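Local coordinates for Lactamase_B domain-containing protein (Pontibacter korlensis, PDB 6XFR) that probably hydrolyses beta-lactam antibiotics as a zinc-dependent class B1 metallo-beta-lactamase, opening the ring to a substituted beta-amino acid, at residues T21-K24 with T29-P32; W51-T56 with M87-R92; S15-H20 with P151-L156; E9-S14 with G203-Q208. All coordinates share one frame; numbering follows the deposited sequence.

Interaction 1: residues T21-K24 with T29-P32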
# COMPACT_ATOMS: atom_id res chain seq x y z
N THR B 21 -9.29 -5.41 6.47
CA THR B 21 -9.18 -4.34 7.45
C THR B 21 -10.48 -4.27 8.23
O THR B 21 -11.55 -4.11 7.64
CB THR B 21 -8.84 -2.97 6.84
OG1 THR B 21 -7.56 -3.02 6.20
CG2 THR B 21 -8.76 -1.90 7.93
N SER B 22 -10.37 -4.44 9.54
CA SER B 22 -11.46 -4.30 10.49
C SER B 22 -11.42 -2.90 11.07
O SER B 22 -10.35 -2.30 11.22
CB SER B 22 -11.33 -5.34 11.62
OG SER B 22 -11.77 -6.64 11.27
N TYR B 23 -12.58 -2.38 11.43
CA TYR B 23 -12.60 -1.05 12.01
C TYR B 23 -13.23 -1.10 13.38
O TYR B 23 -14.07 -1.96 13.68
CB TYR B 23 -13.33 -0.03 11.09
CG TYR B 23 -12.65 0.13 9.74
CD1 TYR B 23 -13.20 -0.44 8.60
CD2 TYR B 23 -11.45 0.81 9.61
CE1 TYR B 23 -12.58 -0.33 7.36
CE2 TYR B 23 -10.81 0.92 8.38
CZ TYR B 23 -11.38 0.35 7.25
OH TYR B 23 -10.77 0.47 6.01
N LYS B 24 -12.80 -0.16 14.22
CA LYS B 24 -13.38 0.13 15.51
C LYS B 24 -13.08 1.58 15.80
O LYS B 24 -11.94 2.01 15.64
CB LYS B 24 -12.77 -0.74 16.60
CG LYS B 24 -13.20 -2.15 16.55
CD LYS B 24 -13.35 -2.70 17.94
CE LYS B 24 -13.77 -4.14 17.82
NZ LYS B 24 -14.22 -4.43 16.42
N THR B 29 -11.55 9.06 16.72
CA THR B 29 -10.96 8.46 15.53
C THR B 29 -11.15 6.95 15.41
O THR B 29 -11.21 6.22 16.41
CB THR B 29 -9.46 8.78 15.43
OG1 THR B 29 -9.24 10.14 15.82
CG2 THR B 29 -8.97 8.59 13.98
N VAL B 30 -11.21 6.50 14.17
CA VAL B 30 -11.37 5.10 13.79
C VAL B 30 -10.01 4.44 13.64
O VAL B 30 -9.07 4.98 13.04
CB VAL B 30 -12.21 4.99 12.50
CG1 VAL B 30 -12.35 3.55 12.07
CG2 VAL B 30 -13.58 5.61 12.72
N VAL B 31 -9.90 3.24 14.19
CA VAL B 31 -8.66 2.47 14.22
C VAL B 31 -8.84 1.25 13.32
O VAL B 31 -9.75 0.44 13.55
CB VAL B 31 -8.30 2.05 15.65
CG1 VAL B 31 -7.20 1.03 15.63
CG2 VAL B 31 -7.88 3.25 16.46
N PRO B 32 -8.02 1.08 12.29
CA PRO B 32 -8.05 -0.15 11.51
C PRO B 32 -7.21 -1.27 12.12
O PRO B 32 -6.28 -1.04 12.90
CB PRO B 32 -7.48 0.29 10.15
CG PRO B 32 -6.48 1.37 10.53
CD PRO B 32 -7.06 2.06 11.76
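Tyr23 and Pro32 face each other as a non-hydrogen-bonded antiparallel pair, their CA atoms 4.7 Å apart, and Lys24 with Val31 forms the hydrogen-bonded pair that follows. The two short strands run at 155° to one another. Val31 N donates to Lys24 O over 2.8 Å at a nearly straight 168°, whereas the return bond from Lys24 N to Val31 O is longer, 3.2 Å, and more bent. As expected at a non-hydrogen-bonded pair, the CA of Pro32 turns its C-H to Ser22 O.

The side chain of Tyr23 makes apolar contacts with two residues of the partner strand. With CG anti to the carbonyl carbon (chi1 -62°), the ring leans back along its own strand. CB begins against Val30 CG1 at 3.8 Å, CG lies 4.1 Å from the same methyl, and CD2 keeps it at 3.8 Å. Farther out, CE2 passes to Pro32 CB, also 3.8 Å away, so the CD2-CE2 part of the ring spans two residues, both approached obliquely. The hydroxyl tip has moved beyond 29-32 and packs on Glu9. Thr21 CG2 lies alongside Pro32 CB, the two pointing the same way, while Thr21 OG1 is bonded to His34.

Val31 is on the other face with Lys24, close to the zinc ligand His202; Lys24 NZ turns to the carbonyl O of Trp51. The hairpin thus joins strand 17-25 to strand 30-40, and strand 8-14 flanks the other side of 17-25, with Glu9 bonded to the backbone of Thr21.

Interaction 2: residues W51-T56 with M87-R92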
# COMPACT_ATOMS: atom_id res chain seq x y z
N TRP B 51 -11.40 -8.16 13.64
CA TRP B 51 -11.32 -7.56 14.95
C TRP B 51 -12.62 -7.89 15.68
O TRP B 51 -13.47 -7.04 15.96
CB TRP B 51 -11.11 -6.07 14.79
CG TRP B 51 -10.62 -5.44 15.97
CD1 TRP B 51 -10.54 -5.99 17.19
CD2 TRP B 51 -10.13 -4.10 16.07
NE1 TRP B 51 -10.02 -5.08 18.08
CE2 TRP B 51 -9.76 -3.91 17.41
CE3 TRP B 51 -9.97 -3.06 15.17
CZ2 TRP B 51 -9.25 -2.71 17.88
CZ3 TRP B 51 -9.46 -1.86 15.63
CH2 TRP B 51 -9.10 -1.70 16.97
N GLY B 52 -12.81 -9.18 15.94
CA GLY B 52 -13.99 -9.68 16.62
C GLY B 52 -14.87 -10.47 15.68
O GLY B 52 -14.62 -10.61 14.48
N LYS B 53 -15.97 -10.95 16.26
CA LYS B 53 -16.90 -11.86 15.58
C LYS B 53 -17.51 -11.23 14.33
O LYS B 53 -17.53 -11.85 13.26
CB LYS B 53 -18.00 -12.28 16.56
CG LYS B 53 -19.13 -13.15 16.00
CD LYS B 53 -20.21 -13.46 17.10
CE LYS B 53 -20.25 -12.30 18.14
NZ LYS B 53 -21.35 -12.33 19.17
N GLU B 54 -18.07 -10.02 14.47
CA GLU B 54 -18.82 -9.45 13.36
C GLU B 54 -17.94 -9.13 12.15
O GLU B 54 -18.33 -9.44 11.02
CB GLU B 54 -19.56 -8.20 13.82
CG GLU B 54 -20.45 -7.66 12.73
CD GLU B 54 -21.58 -8.62 12.41
OE1 GLU B 54 -22.44 -8.85 13.29
OE2 GLU B 54 -21.58 -9.18 11.28
N PRO B 55 -16.76 -8.52 12.32
CA PRO B 55 -15.84 -8.42 11.19
C PRO B 55 -15.43 -9.77 10.63
O PRO B 55 -15.18 -9.90 9.43
CB PRO B 55 -14.63 -7.69 11.79
CG PRO B 55 -15.14 -7.00 12.95
CD PRO B 55 -16.21 -7.85 13.51
N THR B 56 -15.34 -10.80 11.48
CA THR B 56 -14.88 -12.09 10.99
C THR B 56 -15.96 -12.80 10.19
O THR B 56 -15.64 -13.49 9.20
CB THR B 56 -14.36 -12.93 12.16
OG1 THR B 56 -13.31 -12.21 12.83
CG2 THR B 56 -13.80 -14.25 11.67
N MET B 87 -11.70 -15.84 16.40
CA MET B 87 -11.35 -17.26 16.35
C MET B 87 -12.58 -18.15 16.54
O MET B 87 -12.78 -19.12 15.80
CB MET B 87 -10.31 -17.58 17.42
CG MET B 87 -10.16 -19.05 17.77
SD MET B 87 -8.74 -19.38 18.85
CE MET B 87 -9.08 -18.34 20.27
N GLU B 88 -13.37 -17.87 17.57
CA GLU B 88 -14.61 -18.62 17.78
C GLU B 88 -15.46 -18.62 16.51
O GLU B 88 -16.01 -19.65 16.11
CB GLU B 88 -15.35 -18.05 18.99
CG GLU B 88 -14.49 -18.11 20.25
CD GLU B 88 -14.78 -17.00 21.28
OE1 GLU B 88 -15.53 -16.04 20.96
OE2 GLU B 88 -14.24 -17.09 22.42
N ALA B 89 -15.60 -17.45 15.87
CA ALA B 89 -16.35 -17.39 14.62
C ALA B 89 -15.71 -18.27 13.55
O ALA B 89 -16.41 -18.92 12.76
CB ALA B 89 -16.43 -15.94 14.16
N VAL B 90 -14.38 -18.30 13.49
CA VAL B 90 -13.68 -19.14 12.52
C VAL B 90 -13.89 -20.62 12.82
O VAL B 90 -14.19 -21.42 11.92
CB VAL B 90 -12.18 -18.76 12.50
CG1 VAL B 90 -11.33 -19.83 11.85
CG2 VAL B 90 -11.99 -17.42 11.84
N GLN B 91 -13.75 -21.01 14.09
CA GLN B 91 -13.82 -22.41 14.47
C GLN B 91 -15.24 -22.97 14.35
O GLN B 91 -15.43 -24.16 14.08
CB GLN B 91 -13.33 -22.55 15.90
CG GLN B 91 -11.83 -22.52 16.05
CD GLN B 91 -11.39 -22.60 17.50
OE1 GLN B 91 -12.10 -22.15 18.39
NE2 GLN B 91 -10.23 -23.19 17.75
N ARG B 92 -16.25 -22.11 14.53
CA ARG B 92 -17.61 -22.53 14.30
C ARG B 92 -17.90 -22.91 12.86
O ARG B 92 -18.96 -23.46 12.59
CB ARG B 92 -18.57 -21.45 14.69
CG ARG B 92 -19.95 -21.91 14.58
CD ARG B 92 -20.78 -21.04 15.41
NE ARG B 92 -21.58 -20.16 14.57
CZ ARG B 92 -22.77 -20.49 14.11
NH1 ARG B 92 -23.29 -21.68 14.43
NH2 ARG B 92 -23.45 -19.64 13.36
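Thr56 and the pair Ala89-Val90 make the close part of this contact, and methyl groups make the closest approaches. Thr56 CG2 stands 3.7 Å from Val90 CG2, the two side chains crossing at about a right angle, and 4.0 Å from Ala89 CB. The branch is directed by the first torsion: at chi1 -58° CG2 lies anti to the backbone N, and OG1 is turned back into its own helix. There it donates to Gly52 O across 2.6 Å, from above the carbonyl plane. The same oxygen takes the amide of Thr56 at 3.1 Å, so two donors of one residue share the carbonyl of the N-cap glycine, and the OG1 bond holds the threonine's chi1.

Toward solvent the packing thins out. Lys53 reaches Ala89 CB only through CG, at 4.3 Å, and the rest of its chain heads away from the partner helix. The buried surface is correspondingly small, 146 Å², and the close approaches are all carbon to carbon.

Val90 also packs on Val95 and Val97, while Trp51 packs on strand 30-40. The contact sets the first turn of helix 53-67 beside the short helix 87-91, within the helical layer outside one beta sheet of the alpha-beta/beta-alpha metallo-beta-lactamase fold.

Interaction 3: residues S15-H20 with P151-L156; sequences SKVWIH and PQQKIL
Val17 and Gln153 have the closest backbones of this pair, yet their CA atoms are still 8.8 Å apart, too far for strand pairing, so side chains alone bridge the space between strand 17-25 and the turn leading into strand 155-159. Val17 is the centre. Its bond to CB points at the partner, and both methyls meet Ile155 CD1, which lies 4.1 Å from CG2 and 4.2 Å from CG1; the two residues reach toward each other tip to tip. On Val17, CG1 is anti to the backbone N (chi1 -178°), which places CG2 beside that N and able to serve a second neighbour.

That neighbour is Gln153. Its chain bends at chi2, 91°, and brings NE2 to 3.9 Å from Val17 CG2, an oblique meeting without polar bonding. The amide nitrogen is hydrogen-bonded to Gln130 OE1, which is consistent with its orientation beside the valine. Lys16 CB barely joins in, 4.5 Å from the same NE2.

Lys154 and Ile155 both face Leu150, a G1 beta bulge in which Lys154 takes positive phi and psi. Leu150 packs on Val17 too. Next in the turn, Pro151 and Gln152 contribute with Gln131 to a zinc site seen in this crystal. Val17 of the N-terminal sheet thus packs on Ile155 of the second, as in the interior of the metallo-beta-lactamase alpha-beta/beta-alpha sandwich.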
# COMPACT_ATOMS: atom_id res chain seq x y z
N SER B 15 -1.28 -10.68 -6.85
CA SER B 15 -2.31 -11.40 -7.58
C SER B 15 -3.06 -12.41 -6.70
O SER B 15 -4.22 -12.71 -7.00
CB SER B 15 -1.74 -12.03 -8.85
OG SER B 15 -1.21 -13.32 -8.64
N LYS B 16 -2.46 -12.90 -5.60
CA LYS B 16 -3.09 -13.87 -4.71
C LYS B 16 -3.14 -13.43 -3.24
O LYS B 16 -3.42 -14.26 -2.36
CB LYS B 16 -2.36 -15.22 -4.78
CG LYS B 16 -2.41 -15.93 -6.12
CD LYS B 16 -3.82 -16.18 -6.56
CE LYS B 16 -3.84 -17.04 -7.81
NZ LYS B 16 -5.03 -16.68 -8.64
N VAL B 17 -2.88 -12.16 -2.93
CA VAL B 17 -2.80 -11.65 -1.56
C VAL B 17 -3.75 -10.47 -1.41
O VAL B 17 -3.76 -9.55 -2.25
CB VAL B 17 -1.37 -11.23 -1.16
CG1 VAL B 17 -1.31 -10.76 0.32
CG2 VAL B 17 -0.36 -12.34 -1.48
N TRP B 18 -4.56 -10.50 -0.36
CA TRP B 18 -5.43 -9.42 0.04
C TRP B 18 -5.08 -8.97 1.45
O TRP B 18 -4.52 -9.71 2.24
CB TRP B 18 -6.89 -9.84 0.02
CG TRP B 18 -7.50 -10.05 -1.35
CD1 TRP B 18 -8.34 -9.19 -2.02
CD2 TRP B 18 -7.38 -11.22 -2.19
NE1 TRP B 18 -8.73 -9.75 -3.22
CE2 TRP B 18 -8.16 -10.99 -3.35
CE3 TRP B 18 -6.68 -12.43 -2.08
CZ2 TRP B 18 -8.25 -11.92 -4.39
CZ3 TRP B 18 -6.78 -13.36 -3.13
CH2 TRP B 18 -7.55 -13.09 -4.27
N ILE B 19 -5.46 -7.73 1.78
CA ILE B 19 -5.43 -7.25 3.14
C ILE B 19 -6.86 -7.02 3.56
O ILE B 19 -7.59 -6.29 2.87
CB ILE B 19 -4.61 -5.96 3.29
CG1 ILE B 19 -3.11 -6.26 3.11
CG2 ILE B 19 -4.84 -5.35 4.66
CD1 ILE B 19 -2.29 -5.05 2.73
N HIS B 20 -7.29 -7.67 4.64
CA HIS B 20 -8.58 -7.38 5.24
C HIS B 20 -8.36 -6.37 6.35
O HIS B 20 -7.33 -6.41 7.05
CB HIS B 20 -9.28 -8.65 5.76
CG HIS B 20 -8.54 -9.42 6.82
ND1 HIS B 20 -8.63 -9.12 8.17
CD2 HIS B 20 -7.76 -10.53 6.74
CE1 HIS B 20 -7.89 -9.97 8.86
NE2 HIS B 20 -7.35 -10.84 8.02
N PRO B 151 7.85 -15.76 1.05
CA PRO B 151 9.10 -15.58 0.31
C PRO B 151 8.94 -15.46 -1.21
O PRO B 151 9.84 -14.93 -1.88
CB PRO B 151 9.93 -16.82 0.69
CG PRO B 151 8.94 -17.83 1.20
CD PRO B 151 7.86 -17.02 1.83
N GLN B 152 7.84 -15.97 -1.79
CA GLN B 152 7.66 -15.82 -3.24
C GLN B 152 7.22 -14.39 -3.59
O GLN B 152 7.84 -13.74 -4.43
CB GLN B 152 6.65 -16.87 -3.75
CG GLN B 152 7.05 -18.35 -3.44
CD GLN B 152 5.86 -19.38 -3.38
OE1 GLN B 152 4.88 -19.20 -2.64
NE2 GLN B 152 5.99 -20.48 -4.14
N GLN B 153 6.21 -13.86 -2.91
CA GLN B 153 5.81 -12.49 -3.16
C GLN B 153 6.67 -11.47 -2.41
O GLN B 153 6.56 -10.27 -2.68
CB GLN B 153 4.33 -12.31 -2.77
CG GLN B 153 3.34 -13.11 -3.59
CD GLN B 153 3.03 -14.49 -2.99
OE1 GLN B 153 3.85 -15.07 -2.27
NE2 GLN B 153 1.84 -15.02 -3.28
N LYS B 154 7.57 -11.94 -1.54
CA LYS B 154 8.41 -11.11 -0.66
C LYS B 154 7.57 -10.09 0.13
O LYS B 154 7.89 -8.90 0.19
CB LYS B 154 9.53 -10.43 -1.45
CG LYS B 154 10.32 -11.39 -2.32
CD LYS B 154 11.81 -11.15 -2.17
CE LYS B 154 12.59 -12.25 -2.82
NZ LYS B 154 13.04 -11.77 -4.16
N ILE B 155 6.54 -10.60 0.78
CA ILE B 155 5.62 -9.80 1.58
C ILE B 155 5.79 -10.21 3.05
O ILE B 155 5.66 -11.40 3.38
CB ILE B 155 4.17 -10.03 1.13
CG1 ILE B 155 3.96 -9.49 -0.29
CG2 ILE B 155 3.19 -9.39 2.13
CD1 ILE B 155 2.48 -9.41 -0.73
N LEU B 156 6.07 -9.24 3.91
CA LEU B 156 6.25 -9.51 5.33
C LEU B 156 5.11 -8.88 6.12
O LEU B 156 4.93 -7.65 6.10
CB LEU B 156 7.59 -8.97 5.82
CG LEU B 156 7.69 -9.00 7.34
CD1 LEU B 156 7.84 -10.43 7.84
CD2 LEU B 156 8.84 -8.08 7.84

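Interaction 4: residues E9-S14 with G203-Q208; sequences EVTKIS and GPWGDQ
The indole of Trp205 is the flat group of this contact, and Thr11 and Ile13 both come to it obliquely from strand 8-14, neither squarely over the ring nor in its plane. In the beta sandwich of the metallo-beta-lactamase fold, this sets the outermost strand of the N-terminal sheet against the loop that follows strand 197-200 of the other sheet. The two residues divide the ring between them. Ile13 CG2 approaches the pyrrole part, 3.8 Å from NE1 and 4.3 Å from CE2, whereas Thr11 OG1 lies near the far end of the benzene part, 4.0 Å from CH2 and 4.1 Å from CZ2. Alternate residues of a strand point the same way, which is why Thr11 and Ile13 reach one ring while Lys12 takes no part.

The backbones stay well apart, with the CA atoms of Ile13 and Trp205 separated by 10.3 Å; the indole and the isoleucine branch together bridge that distance. The tryptophan CG sits between the backbone N and the carbonyl carbon, chi1 36°, and the ring is thereby projected toward the strand. Ile19, from the adjacent strand 17-25, also packs on the indole, and His34 meets it edge-to-face.

At Ile13 and Ser14, which both face Val17, the strand carries a classic beta bulge. Both segments also border the second subunit of the crystal assembly, where Ser14 OG bonds Asp207 OD2 of that other chain. Within its own chain, Asp207 uses OD1 to cap the backbone N of Ser209 at the start of helix 209-217.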
# COMPACT_ATOMS: atom_id res chain seq x y z
N GLU B 9 -13.18 -4.11 5.33
CA GLU B 9 -12.75 -3.77 3.99
C GLU B 9 -11.64 -4.70 3.54
O GLU B 9 -10.81 -5.11 4.36
CB GLU B 9 -12.28 -2.34 3.93
CG GLU B 9 -13.22 -1.50 3.18
CD GLU B 9 -13.18 -1.88 1.72
OE1 GLU B 9 -12.29 -1.36 1.00
OE2 GLU B 9 -13.99 -2.74 1.29
N VAL B 10 -11.64 -5.05 2.26
CA VAL B 10 -10.64 -5.95 1.70
C VAL B 10 -10.00 -5.29 0.48
O VAL B 10 -10.71 -4.78 -0.40
CB VAL B 10 -11.23 -7.32 1.32
CG1 VAL B 10 -10.14 -8.24 0.81
CG2 VAL B 10 -11.91 -7.91 2.51
N THR B 11 -8.66 -5.24 0.45
CA THR B 11 -7.96 -4.71 -0.71
C THR B 11 -6.88 -5.68 -1.18
O THR B 11 -6.20 -6.31 -0.37
CB THR B 11 -7.34 -3.33 -0.41
OG1 THR B 11 -6.82 -3.33 0.93
CG2 THR B 11 -8.40 -2.24 -0.54
N LYS B 12 -6.71 -5.76 -2.50
CA LYS B 12 -5.77 -6.67 -3.13
C LYS B 12 -4.42 -5.98 -3.29
O LYS B 12 -4.35 -4.84 -3.74
CB LYS B 12 -6.32 -7.12 -4.48
CG LYS B 12 -6.26 -8.60 -4.70
CD LYS B 12 -6.70 -9.01 -6.10
CE LYS B 12 -6.07 -10.35 -6.46
NZ LYS B 12 -6.54 -10.84 -7.80
N ILE B 13 -3.33 -6.65 -2.92
CA ILE B 13 -2.02 -6.06 -3.13
C ILE B 13 -1.13 -6.86 -4.09
O ILE B 13 -0.17 -6.28 -4.63
CB ILE B 13 -1.29 -5.82 -1.80
CG1 ILE B 13 -1.01 -7.11 -1.01
CG2 ILE B 13 -2.04 -4.80 -0.93
CD1 ILE B 13 -0.14 -6.80 0.21
N SER B 14 -1.37 -8.15 -4.28
CA SER B 14 -0.63 -9.05 -5.16
C SER B 14 -1.67 -9.93 -5.83
O SER B 14 -2.83 -9.94 -5.43
CB SER B 14 0.38 -9.88 -4.36
OG SER B 14 1.38 -10.43 -5.19
N GLY B 203 -1.99 0.81 10.55
CA GLY B 203 -1.77 1.90 9.64
C GLY B 203 -1.44 1.37 8.26
O GLY B 203 -1.45 0.15 8.03
N PRO B 204 -1.18 2.28 7.32
CA PRO B 204 -0.86 1.86 5.94
C PRO B 204 0.46 1.12 5.87
O PRO B 204 1.37 1.34 6.67
CB PRO B 204 -0.79 3.19 5.17
CG PRO B 204 -1.49 4.22 6.10
CD PRO B 204 -1.19 3.74 7.49
N TRP B 205 0.55 0.21 4.91
CA TRP B 205 1.77 -0.56 4.72
C TRP B 205 2.78 0.23 3.87
O TRP B 205 2.48 1.27 3.29
CB TRP B 205 1.44 -1.91 4.10
CG TRP B 205 0.29 -1.86 3.09
CD1 TRP B 205 0.40 -1.86 1.72
CD2 TRP B 205 -1.13 -1.80 3.38
NE1 TRP B 205 -0.85 -1.80 1.14
CE2 TRP B 205 -1.81 -1.77 2.13
CE3 TRP B 205 -1.89 -1.77 4.57
CZ2 TRP B 205 -3.21 -1.71 2.03
CZ3 TRP B 205 -3.30 -1.72 4.47
CH2 TRP B 205 -3.94 -1.69 3.20
N GLY B 206 4.01 -0.25 3.83
CA GLY B 206 5.05 0.42 3.06
C GLY B 206 6.19 -0.51 2.72
O GLY B 206 6.03 -1.73 2.67
N ASP B 207 7.36 0.06 2.50
CA ASP B 207 8.53 -0.78 2.25
C ASP B 207 9.25 -1.05 3.57
O ASP B 207 8.66 -0.96 4.65
CB ASP B 207 9.43 -0.16 1.17
CG ASP B 207 9.91 1.25 1.50
OD1 ASP B 207 9.58 1.78 2.59
OD2 ASP B 207 10.65 1.82 0.62
N GLN B 208 10.51 -1.42 3.49
CA GLN B 208 11.25 -1.78 4.69
C GLN B 208 11.54 -0.56 5.57
O GLN B 208 12.17 -0.72 6.61
CB GLN B 208 12.54 -2.49 4.28
CG GLN B 208 13.58 -1.56 3.64
CD GLN B 208 13.29 -1.19 2.18
OE1 GLN B 208 12.21 -1.51 1.64
NE2 GLN B 208 14.25 -0.53 1.54

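How the interactions relate
From the N terminus, strand 8-14 opens interaction 4 and the start of strand 17-25 opens interaction 3. The same strand continues into interaction 1, which closes first, as a local hairpin with strand 30-40. Interaction 2 follows and closes a separate loop of 30 residues between helices. Interaction 3 then closes at 151-156 and interaction 4 last, at 203-208. Interactions 1 and 2 are therefore in series, both enclosed by interaction 3, which interaction 4 encloses in turn; none cross. Interactions 1, 3 and 4 share the N-terminal sheet. Interactions 3 and 4, with centres 9 Å apart, join it to the second half of the chain, and Trp51 links interaction 2 to interaction 1.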